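Glutamate--cysteine ligase GshA (PDB 3K1T) is probably an ATP-dependent ligase that joins glutamate to cysteine to make gamma-glutamylcysteine, the precursor of glutathione. Local coordinates at residues Y45-L50 against E343-M348; G356-H361 against L380-P385; N63-G68 against I174-D179. All coordinates share one frame; numbering follows the deposited sequence.

Contact 1 of 3, residues Y45-L50 against E343-M348; sequences YASVDL and EPVIYM. With SO4 (sulfate ion), chain B.
In an antiparallel beta sheet, Ala46 and Val48 of strand 45-52 form hydrogen-bonded pairs with Met348 and Ile346 of strand 340-349. Ser47 with Tyr347, and Asp49 with Val345, are the non-hydrogen-bonded pairs that alternate with them. Five backbone bonds join the segments. Among them, Ile346 N bonds to Val48 O at 2.8 Å.

The two faces of the sheet differ. On the face of Ser47 and Tyr347 a sulfate ion is bound, probably from the crystallisation liquor. Ser47 OG, set between its own backbone N and carbonyl carbon (chi1 66°), donates to sulfate O2 at 2.8 Å. Tyr347 OH makes a weak bond to that same oxygen at 2.6 Å. Ser47 CB lies over one face of the Tyr347 ring in a CH-pi contact, 4.0 Å from its centroid and 30° off the normal. The ring also meets Phe69 edge-to-face. An alanine in place of Tyr347 would probably leave Ser47 CB and Phe69 without their aromatic neighbour and the sulfate without one of its hydroxyl partners. Further along, Asp49 and Val345 point the same way, side by side. Asp49 OD1 forms a salt bridge with Arg359.

The face of Ala46, Val48, Ile346 and Met348 is apolar; Ala46, Val48 and Ile346 on it touch helix 398-421. Met348 is a selenomethionine. Its chain is bent at chi3 (-64°), and CE ends 3.6 Å from Val48 CG2. At the far end of the pairing, Leu50 N bonds to Pro344 O. Leu50 CB touches Pro344 CG there, while Leu50 CD1 reaches Ile346 CG1 at 3.9 Å.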
loop_
_atom_site.group_PDB
_atom_site.type_symbol
_atom_site.label_atom_id
_atom_site.label_comp_id
_atom_site.label_asym_id
_atom_site.label_seq_id
_atom_site.Cartn_x
_atom_site.Cartn_y
_atom_site.Cartn_z
ATOM N N TYR A 45 -8.360 -7.792 -8.014
ATOM C CA TYR A 45 -7.049 -8.311 -8.331
ATOM C C TYR A 45 -6.928 -8.688 -9.807
ATOM O O TYR A 45 -7.938 -8.810 -10.510
ATOM C CB TYR A 45 -6.612 -9.453 -7.389
ATOM C CG TYR A 45 -7.421 -10.738 -7.342
ATOM C CD1 TYR A 45 -8.505 -11.003 -8.198
ATOM C CD2 TYR A 45 -7.108 -11.700 -6.380
ATOM C CE1 TYR A 45 -9.250 -12.207 -8.090
ATOM C CE2 TYR A 45 -7.811 -12.895 -6.281
ATOM C CZ TYR A 45 -8.877 -13.162 -7.137
ATOM O OH TYR A 45 -9.540 -14.376 -7.009
ATOM N N ALA A 46 -5.689 -8.845 -10.274
ATOM C CA ALA A 46 -5.429 -9.166 -11.669
ATOM C C ALA A 46 -3.969 -9.503 -11.882
ATOM O O ALA A 46 -3.087 -9.064 -11.119
ATOM C CB ALA A 46 -5.824 -7.971 -12.572
ATOM N N SER A 47 -3.700 -10.239 -12.949
ATOM C CA SER A 47 -2.329 -10.426 -13.414
ATOM C C SER A 47 -2.254 -10.194 -14.911
ATOM O O SER A 47 -3.224 -10.483 -15.655
ATOM C CB SER A 47 -1.775 -11.805 -13.060
ATOM O OG SER A 47 -2.446 -12.838 -13.727
ATOM N N VAL A 48 -1.124 -9.634 -15.362
ATOM C CA VAL A 48 -0.932 -9.381 -16.775
ATOM C C VAL A 48 0.413 -9.955 -17.210
ATOM O O VAL A 48 1.442 -9.651 -16.585
ATOM C CB VAL A 48 -0.999 -7.854 -17.105
ATOM C CG1 VAL A 48 -0.626 -7.588 -18.575
ATOM C CG2 VAL A 48 -2.394 -7.296 -16.794
ATOM N N ASP A 49 0.374 -10.801 -18.237
ATOM C CA ASP A 49 1.555 -11.371 -18.880
ATOM C C ASP A 49 2.069 -10.378 -19.922
ATOM O O ASP A 49 1.288 -9.933 -20.784
ATOM C CB ASP A 49 1.227 -12.647 -19.652
ATOM C CG ASP A 49 0.800 -13.827 -18.765
ATOM O OD1 ASP A 49 0.681 -13.677 -17.536
ATOM O OD2 ASP A 49 0.593 -14.943 -19.329
ATOM N N LEU A 50 3.373 -10.063 -19.860
ATOM C CA LEU A 50 4.013 -9.231 -20.858
ATOM C C LEU A 50 5.066 -10.018 -21.641
ATOM O O LEU A 50 5.577 -11.029 -21.158
ATOM C CB LEU A 50 4.723 -8.051 -20.194
ATOM C CG LEU A 50 3.925 -7.138 -19.249
ATOM C CD1 LEU A 50 4.904 -6.086 -18.623
ATOM C CD2 LEU A 50 2.737 -6.483 -19.989
ATOM N N GLU A 343 9.458 -15.033 -19.376
ATOM C CA GLU A 343 8.546 -13.952 -19.667
ATOM C C GLU A 343 7.786 -13.546 -18.404
ATOM O O GLU A 343 7.378 -14.405 -17.632
ATOM C CB GLU A 343 7.594 -14.281 -20.833
ATOM C CG GLU A 343 6.799 -15.598 -20.727
ATOM C CD GLU A 343 6.157 -15.958 -22.044
ATOM O OE1 GLU A 343 5.191 -15.242 -22.414
ATOM O OE2 GLU A 343 6.629 -16.916 -22.718
ATOM N N PRO A 344 7.617 -12.236 -18.187
ATOM C CA PRO A 344 7.106 -11.767 -16.893
ATOM C C PRO A 344 5.584 -11.715 -16.774
ATOM O O PRO A 344 4.855 -11.512 -17.766
ATOM C CB PRO A 344 7.661 -10.325 -16.795
ATOM C CG PRO A 344 7.697 -9.905 -18.244
ATOM C CD PRO A 344 8.197 -11.131 -18.972
ATOM N N VAL A 345 5.148 -11.876 -15.525
ATOM C CA VAL A 345 3.750 -11.774 -15.098
ATOM C C VAL A 345 3.686 -10.728 -13.972
ATOM O O VAL A 345 4.376 -10.896 -12.965
ATOM C CB VAL A 345 3.259 -13.117 -14.507
ATOM C CG1 VAL A 345 1.742 -13.054 -14.209
ATOM C CG2 VAL A 345 3.607 -14.289 -15.418
ATOM N N ILE A 346 2.885 -9.684 -14.139
ATOM C CA ILE A 346 2.785 -8.590 -13.205
ATOM C C ILE A 346 1.459 -8.715 -12.430
ATOM O O ILE A 346 0.390 -8.816 -13.049
ATOM C CB ILE A 346 2.808 -7.210 -13.940
ATOM C CG1 ILE A 346 3.991 -7.085 -14.928
ATOM C CG2 ILE A 346 2.747 -6.040 -12.891
ATOM C CD1 ILE A 346 5.262 -7.409 -14.407
ATOM N N TYR A 347 1.541 -8.714 -11.102
ATOM C CA TYR A 347 0.375 -8.813 -10.197
ATOM C C TYR A 347 -0.050 -7.437 -9.656
ATOM O O TYR A 347 0.798 -6.616 -9.225
ATOM C CB TYR A 347 0.706 -9.754 -9.019
ATOM C CG TYR A 347 0.380 -11.189 -9.304
ATOM C CD1 TYR A 347 0.870 -11.825 -10.461
ATOM C CD2 TYR A 347 -0.450 -11.912 -8.461
ATOM C CE1 TYR A 347 0.532 -13.133 -10.748
ATOM C CE2 TYR A 347 -0.775 -13.237 -8.726
ATOM C CZ TYR A 347 -0.301 -13.834 -9.884
ATOM O OH TYR A 347 -0.673 -15.119 -10.180
HETATM N N MSE A 348 -1.359 -7.212 -9.650
HETATM C CA MSE A 348 -1.986 -6.023 -9.135
HETATM C C MSE A 348 -3.122 -6.373 -8.203
HETATM O O MSE A 348 -3.799 -7.382 -8.407
HETATM C CB MSE A 348 -2.486 -5.138 -10.272
HETATM C CG MSE A 348 -1.288 -4.463 -11.013
HETATM SE SE MSE A 348 -1.655 -4.117 -12.894
HETATM C CE MSE A 348 -1.836 -5.964 -13.459
HETATM S S SO4 B . -1.728 -16.340 -13.498
HETATM O O1 SO4 B . -0.409 -16.925 -13.564
HETATM O O2 SO4 B . -1.445 -15.206 -12.674
HETATM O O3 SO4 B . -2.203 -15.911 -14.793
HETATM O O4 SO4 B . -2.687 -17.267 -12.856
HETATM O O HOH W 1 4.166 -13.313 -20.920
#

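Contact 2 of 3, residues G356-H361 against L380-P385; sequences GFYRVH and LTFETP. With SO4 (sulfate ion), chain B.
Tyr358 N gives Leu380 O a 2.8 Å hydrogen bond, the shortest between the segments. Leu380 N returns a bond to Tyr358 O at 2.9 Å, closing an antiparallel hydrogen-bonded pair between strands 352-361 and 377-381. Phe357 and Thr381 form the adjoining non-hydrogen-bonded pair. Beyond it the pairing fades: Phe382 N makes only a weak bond to Gly356 O, at 3.4 Å.

The Phe382 ring takes over at this point. It lies flat against the Gly356-Phe357 peptide. Gly356 C is 3.5 Å above the ring plane and over its centre, and Phe357 N sits over the centre as well. Gly356 CA adds a CH-pi contact on this face. A beta-carbon on Gly356 would run into Phe382 CE2, and the backbone angles there also suit glycine. The edge of Phe382 is turned to Tyr358 in a T-shaped pair, with centroids 5.4 Å apart and planes at 73°. Phe382 CE1 stands over the Tyr358 face, nearer the rim, 3.8 Å from CD2. The Tyr358 hydroxyl is bonded to Glu335. Leu380 CB fills in beside Val360 CG2 at 3.8 Å.

Arg359 makes no contact with segment 380-385. Its chain is extended from CG to NE, and its NH2 donates to sulfate O1 at 2.9 Å. Its guanidinium also makes a cation-pi contact with Phe377.

Few bonds and much aromatic surface join the two segments. Strand 377-381 is therefore held by a short stretch of backbone pairing, and between these segments the loop after the strand is joined by one ring laid on a peptide.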
loop_
_atom_site.group_PDB
_atom_site.type_symbol
_atom_site.label_atom_id
_atom_site.label_comp_id
_atom_site.label_asym_id
_atom_site.label_seq_id
_atom_site.Cartn_x
_atom_site.Cartn_y
_atom_site.Cartn_z
ATOM N N GLY A 356 5.233 -9.815 -8.818
ATOM C CA GLY A 356 5.043 -10.760 -9.904
ATOM C C GLY A 356 6.147 -11.782 -9.987
ATOM O O GLY A 356 6.908 -11.971 -9.016
ATOM N N PHE A 357 6.228 -12.459 -11.131
ATOM C CA PHE A 357 7.198 -13.494 -11.322
ATOM C C PHE A 357 7.439 -13.724 -12.797
ATOM O O PHE A 357 6.628 -13.345 -13.611
ATOM C CB PHE A 357 6.770 -14.801 -10.606
ATOM C CG PHE A 357 5.470 -15.373 -11.086
ATOM C CD1 PHE A 357 4.266 -15.001 -10.481
ATOM C CD2 PHE A 357 5.443 -16.303 -12.099
ATOM C CE1 PHE A 357 3.070 -15.540 -10.892
ATOM C CE2 PHE A 357 4.239 -16.864 -12.555
ATOM C CZ PHE A 357 3.035 -16.467 -11.953
ATOM N N TYR A 358 8.586 -14.318 -13.132
ATOM C CA TYR A 358 8.814 -14.816 -14.486
ATOM C C TYR A 358 8.329 -16.256 -14.671
ATOM O O TYR A 358 8.521 -17.093 -13.789
ATOM C CB TYR A 358 10.298 -14.806 -14.799
ATOM C CG TYR A 358 10.887 -13.448 -15.138
ATOM C CD1 TYR A 358 10.770 -12.944 -16.412
ATOM C CD2 TYR A 358 11.597 -12.701 -14.187
ATOM C CE1 TYR A 358 11.364 -11.736 -16.765
ATOM C CE2 TYR A 358 12.205 -11.467 -14.547
ATOM C CZ TYR A 358 12.076 -11.010 -15.834
ATOM O OH TYR A 358 12.671 -9.806 -16.218
ATOM N N ARG A 359 7.773 -16.534 -15.839
ATOM C CA ARG A 359 7.555 -17.907 -16.295
ATOM C C ARG A 359 8.812 -18.304 -17.073
ATOM O O ARG A 359 9.065 -17.757 -18.145
ATOM C CB ARG A 359 6.355 -18.007 -17.225
ATOM C CG ARG A 359 5.014 -17.482 -16.649
ATOM C CD ARG A 359 3.892 -17.637 -17.662
ATOM N NE ARG A 359 2.735 -16.796 -17.319
ATOM C CZ ARG A 359 1.874 -17.042 -16.328
ATOM N NH1 ARG A 359 1.976 -18.152 -15.619
ATOM N NH2 ARG A 359 0.888 -16.179 -16.055
ATOM N N VAL A 360 9.556 -19.256 -16.525
ATOM C CA VAL A 360 10.797 -19.723 -17.104
ATOM C C VAL A 360 10.460 -21.031 -17.802
ATOM O O VAL A 360 10.109 -22.035 -17.158
ATOM C CB VAL A 360 11.920 -19.875 -16.031
ATOM C CG1 VAL A 360 13.272 -20.415 -16.662
ATOM C CG2 VAL A 360 12.177 -18.565 -15.260
ATOM N N HIS A 361 10.502 -21.001 -19.120
ATOM C CA HIS A 361 10.110 -22.154 -19.950
ATOM C C HIS A 361 10.891 -23.416 -19.589
ATOM O O HIS A 361 12.118 -23.384 -19.442
ATOM C CB HIS A 361 10.335 -21.882 -21.454
ATOM C CG HIS A 361 9.444 -20.839 -22.045
ATOM N ND1 HIS A 361 9.064 -20.865 -23.370
ATOM C CD2 HIS A 361 8.928 -19.699 -21.529
ATOM C CE1 HIS A 361 8.360 -19.787 -23.643
ATOM N NE2 HIS A 361 8.220 -19.088 -22.532
ATOM N N LEU A 380 9.925 -17.845 -11.322
ATOM C CA LEU A 380 11.110 -17.234 -10.751
ATOM C C LEU A 380 10.689 -15.874 -10.257
ATOM O O LEU A 380 10.264 -15.028 -11.034
ATOM C CB LEU A 380 12.188 -17.046 -11.807
ATOM C CG LEU A 380 13.455 -16.352 -11.326
ATOM C CD1 LEU A 380 14.274 -17.258 -10.378
ATOM C CD2 LEU A 380 14.259 -15.925 -12.584
ATOM N N THR A 381 10.766 -15.657 -8.954
ATOM C CA THR A 381 10.169 -14.453 -8.393
ATOM C C THR A 381 10.980 -13.200 -8.762
ATOM O O THR A 381 12.184 -13.262 -9.015
ATOM C CB THR A 381 9.945 -14.594 -6.844
ATOM O OG1 THR A 381 8.914 -13.671 -6.434
ATOM C CG2 THR A 381 11.238 -14.324 -6.089
ATOM N N PHE A 382 10.264 -12.090 -8.913
ATOM C CA PHE A 382 10.852 -10.782 -9.229
ATOM C C PHE A 382 11.708 -10.333 -8.061
ATOM O O PHE A 382 11.298 -10.466 -6.915
ATOM C CB PHE A 382 9.758 -9.725 -9.393
ATOM C CG PHE A 382 9.022 -9.760 -10.687
ATOM C CD1 PHE A 382 9.354 -10.647 -11.728
ATOM C CD2 PHE A 382 7.983 -8.885 -10.877
ATOM C CE1 PHE A 382 8.665 -10.624 -12.909
ATOM C CE2 PHE A 382 7.280 -8.867 -12.053
ATOM C CZ PHE A 382 7.606 -9.754 -13.075
ATOM N N GLU A 383 12.856 -9.767 -8.368
ATOM C CA GLU A 383 13.761 -9.186 -7.387
ATOM C C GLU A 383 13.632 -7.637 -7.289
ATOM O O GLU A 383 14.047 -7.039 -6.304
ATOM C CB GLU A 383 15.187 -9.567 -7.781
ATOM C CG GLU A 383 15.488 -11.090 -7.730
ATOM C CD GLU A 383 15.465 -11.647 -6.307
ATOM O OE1 GLU A 383 16.114 -11.005 -5.458
ATOM O OE2 GLU A 383 14.861 -12.737 -6.048
ATOM N N THR A 384 13.018 -7.000 -8.266
ATOM C CA THR A 384 13.014 -5.539 -8.355
ATOM C C THR A 384 11.583 -5.049 -8.243
ATOM O O THR A 384 10.706 -5.614 -8.889
ATOM C CB THR A 384 13.620 -5.097 -9.730
ATOM O OG1 THR A 384 14.916 -5.681 -9.922
ATOM C CG2 THR A 384 13.726 -3.564 -9.867
ATOM N N PRO A 385 11.326 -3.986 -7.459
ATOM C CA PRO A 385 9.995 -3.374 -7.430
ATOM C C PRO A 385 9.665 -2.680 -8.742
ATOM O O PRO A 385 10.575 -2.259 -9.450
ATOM C CB PRO A 385 10.121 -2.301 -6.332
ATOM C CG PRO A 385 11.303 -2.644 -5.559
ATOM C CD PRO A 385 12.241 -3.346 -6.505
HETATM S S SO4 B . -1.728 -16.340 -13.498
HETATM O O1 SO4 B . -0.409 -16.925 -13.564
HETATM O O2 SO4 B . -1.445 -15.206 -12.674
HETATM O O3 SO4 B . -2.203 -15.911 -14.793
HETATM O O4 SO4 B . -2.687 -17.267 -12.856
#

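Contact 3 of 3, residues N63-G68 against I174-D179; sequences NLFPGG and ILLNND. With SO4 (sulfate ion), chain B.
Phe65 CG is anti to its carbonyl carbon (chi1 -38°), and the ring it carries meets the chain just after strand 173-177. In Asn177, CG is anti to the backbone N (chi1 -162°), and chi2 (-117°) then turns the amide so that ND2 meets Pro66 O of loop 63-68. The Phe65 ring packs on the backbone of Asp179. Asp179 CA lies 3.5 Å above the ring plane and over its centre, a CH-pi contact. Asp179 CB is 3.3 Å from Phe65 CD1. The Asp179 side chain crosses that of Phe65 at about a right angle. Leu64 CB covers the opposite face of the ring, toward the rim. Leu176 O sits at the ring edge, and Leu176 CB is 4.1 Å from Phe65 CD2.

The direct polar link is from Asn177 ND2 to Pro66 O, 2.8 Å long. Pro66 O lies in the amide plane of Asn177, while the nitrogen stands above the carbonyl plane of Pro66. Tyr45 OH also bonds to this amide nitrogen, and Tyr111 and Asn114 bond to Asn177 OD1. Both ends of the amide are thus held, which fixes its rotation.

The loop has its own brace. Asn63 OD1 accepts from Phe65 N at 2.9 Å, an Asx turn, and also from a water at 2.8 Å. Its other amide atom, ND2, donates to sulfate O3 at 3.0 Å. Gly67 N donates to sulfate O4 at 2.8 Å.

Asn63 therefore shapes the loop and binds the anion with one amide group. The ring pressed on the Asp179 backbone and the doubly held Asn177 amide together fix this loop against segment 174-179.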
loop_
_atom_site.group_PDB
_atom_site.type_symbol
_atom_site.label_atom_id
_atom_site.label_comp_id
_atom_site.label_asym_id
_atom_site.label_seq_id
_atom_site.Cartn_x
_atom_site.Cartn_y
_atom_site.Cartn_z
ATOM N N ASN A 63 -5.518 -11.656 -16.745
ATOM C CA ASN A 63 -6.271 -12.633 -15.968
ATOM C C ASN A 63 -6.899 -11.935 -14.751
ATOM O O ASN A 63 -6.207 -11.434 -13.885
ATOM C CB ASN A 63 -5.316 -13.748 -15.576
ATOM C CG ASN A 63 -6.014 -14.937 -14.850
ATOM O OD1 ASN A 63 -7.233 -14.958 -14.655
ATOM N ND2 ASN A 63 -5.206 -15.911 -14.444
ATOM N N LEU A 64 -8.218 -11.931 -14.676
ATOM C CA LEU A 64 -8.926 -11.353 -13.511
ATOM C C LEU A 64 -9.136 -12.337 -12.362
ATOM O O LEU A 64 -9.791 -11.997 -11.356
ATOM C CB LEU A 64 -10.270 -10.784 -13.962
ATOM C CG LEU A 64 -10.207 -9.649 -14.971
ATOM C CD1 LEU A 64 -11.623 -9.230 -15.359
ATOM C CD2 LEU A 64 -9.390 -8.486 -14.430
ATOM N N PHE A 65 -8.547 -13.523 -12.499
ATOM C CA PHE A 65 -8.577 -14.592 -11.494
ATOM C C PHE A 65 -7.179 -15.203 -11.291
ATOM O O PHE A 65 -6.952 -16.398 -11.529
ATOM C CB PHE A 65 -9.592 -15.678 -11.925
ATOM C CG PHE A 65 -10.829 -15.124 -12.564
ATOM C CD1 PHE A 65 -10.837 -14.819 -13.936
ATOM C CD2 PHE A 65 -11.987 -14.912 -11.816
ATOM C CE1 PHE A 65 -11.972 -14.314 -14.549
ATOM C CE2 PHE A 65 -13.139 -14.397 -12.413
ATOM C CZ PHE A 65 -13.130 -14.077 -13.777
ATOM N N PRO A 66 -6.206 -14.380 -10.859
ATOM C CA PRO A 66 -4.818 -14.854 -10.837
ATOM C C PRO A 66 -4.621 -16.044 -9.916
ATOM O O PRO A 66 -5.180 -16.068 -8.815
ATOM C CB PRO A 66 -4.003 -13.618 -10.364
ATOM C CG PRO A 66 -4.979 -12.579 -10.015
ATOM C CD PRO A 66 -6.337 -12.963 -10.456
ATOM N N GLY A 67 -3.815 -16.996 -10.358
ATOM C CA GLY A 67 -3.635 -18.246 -9.645
ATOM C C GLY A 67 -2.222 -18.603 -9.239
ATOM O O GLY A 67 -1.925 -19.766 -9.017
ATOM N N GLY A 68 -1.345 -17.595 -9.153
ATOM C CA GLY A 68 0.045 -17.809 -8.818
ATOM C C GLY A 68 0.504 -16.951 -7.629
ATOM O O GLY A 68 1.661 -16.534 -7.560
ATOM N N ILE A 174 -18.442 -12.656 -2.222
ATOM C CA ILE A 174 -17.874 -13.889 -2.749
ATOM C C ILE A 174 -16.758 -13.533 -3.720
ATOM O O ILE A 174 -17.016 -12.864 -4.715
ATOM C CB ILE A 174 -18.946 -14.700 -3.490
ATOM C CG1 ILE A 174 -20.090 -15.054 -2.521
ATOM C CG2 ILE A 174 -18.350 -15.968 -4.151
ATOM C CD1 ILE A 174 -21.376 -15.450 -3.255
ATOM N N LEU A 175 -15.542 -13.983 -3.443
ATOM C CA LEU A 175 -14.409 -13.753 -4.322
ATOM C C LEU A 175 -14.167 -14.960 -5.186
ATOM O O LEU A 175 -13.954 -16.064 -4.688
ATOM C CB LEU A 175 -13.137 -13.416 -3.519
ATOM C CG LEU A 175 -11.865 -13.152 -4.325
ATOM C CD1 LEU A 175 -12.028 -11.902 -5.222
ATOM C CD2 LEU A 175 -10.601 -12.975 -3.403
ATOM N N LEU A 176 -14.270 -14.764 -6.494
ATOM C CA LEU A 176 -13.943 -15.809 -7.444
ATOM C C LEU A 176 -12.447 -15.922 -7.709
ATOM O O LEU A 176 -11.810 -14.962 -8.158
ATOM C CB LEU A 176 -14.654 -15.552 -8.775
ATOM C CG LEU A 176 -16.166 -15.476 -8.725
ATOM C CD1 LEU A 176 -16.692 -14.920 -10.072
ATOM C CD2 LEU A 176 -16.740 -16.875 -8.376
ATOM N N ASN A 177 -11.886 -17.107 -7.468
ATOM C CA ASN A 177 -10.565 -17.471 -7.985
ATOM C C ASN A 177 -10.720 -18.594 -9.029
ATOM O O ASN A 177 -9.822 -19.398 -9.240
ATOM C CB ASN A 177 -9.620 -17.871 -6.854
ATOM C CG ASN A 177 -8.169 -17.846 -7.264
ATOM O OD1 ASN A 177 -7.488 -18.885 -7.258
ATOM N ND2 ASN A 177 -7.682 -16.653 -7.641
ATOM N N ASN A 178 -11.888 -18.605 -9.673
ATOM C CA ASN A 178 -12.321 -19.602 -10.670
ATOM C C ASN A 178 -12.868 -18.737 -11.825
ATOM O O ASN A 178 -13.765 -17.912 -11.602
ATOM C CB ASN A 178 -13.430 -20.439 -10.043
ATOM C CG ASN A 178 -13.993 -21.503 -10.968
ATOM O OD1 ASN A 178 -14.169 -21.278 -12.183
ATOM N ND2 ASN A 178 -14.271 -22.679 -10.400
ATOM N N ASP A 179 -12.305 -18.860 -13.017
ATOM C CA ASP A 179 -12.653 -17.942 -14.081
ATOM C C ASP A 179 -14.017 -18.234 -14.742
ATOM O O ASP A 179 -14.481 -17.444 -15.567
ATOM C CB ASP A 179 -11.525 -17.829 -15.136
ATOM C CG ASP A 179 -11.365 -19.054 -15.984
ATOM O OD1 ASP A 179 -12.231 -19.955 -15.997
ATOM O OD2 ASP A 179 -10.321 -19.109 -16.645
HETATM S S SO4 B . -1.728 -16.340 -13.498
HETATM O O1 SO4 B . -0.409 -16.925 -13.564
HETATM O O2 SO4 B . -1.445 -15.206 -12.674
HETATM O O3 SO4 B . -2.203 -15.911 -14.793
HETATM O O4 SO4 B . -2.687 -17.267 -12.856
HETATM O O HOH W 2 -7.775 -17.738 -14.822
HETATM O O HOH W 3 -7.250 -18.941 -10.674
#

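Overall arrangement
Contacts 1 and 2 lie in one antiparallel sheet, where strands 340-349 and 352-361 are neighbours. Contact 1 is buried near the centre of the molecule. Contact 2 is further out and only partly buried, and Pro385 there packs on Pro78 of the second subunit. Contact 3 is also buried, but it joins the loop after strand 57-63 of that sheet to a strand of a separate mixed sheet. Backbone bonds dominate contact 1, aromatic packing contact 2, and a side-chain amide with a ring contact 3. Tyr45 OH bonded to Leu176 O ties contact 1 to contact 3. All three contacts supply groups around the same sulfate.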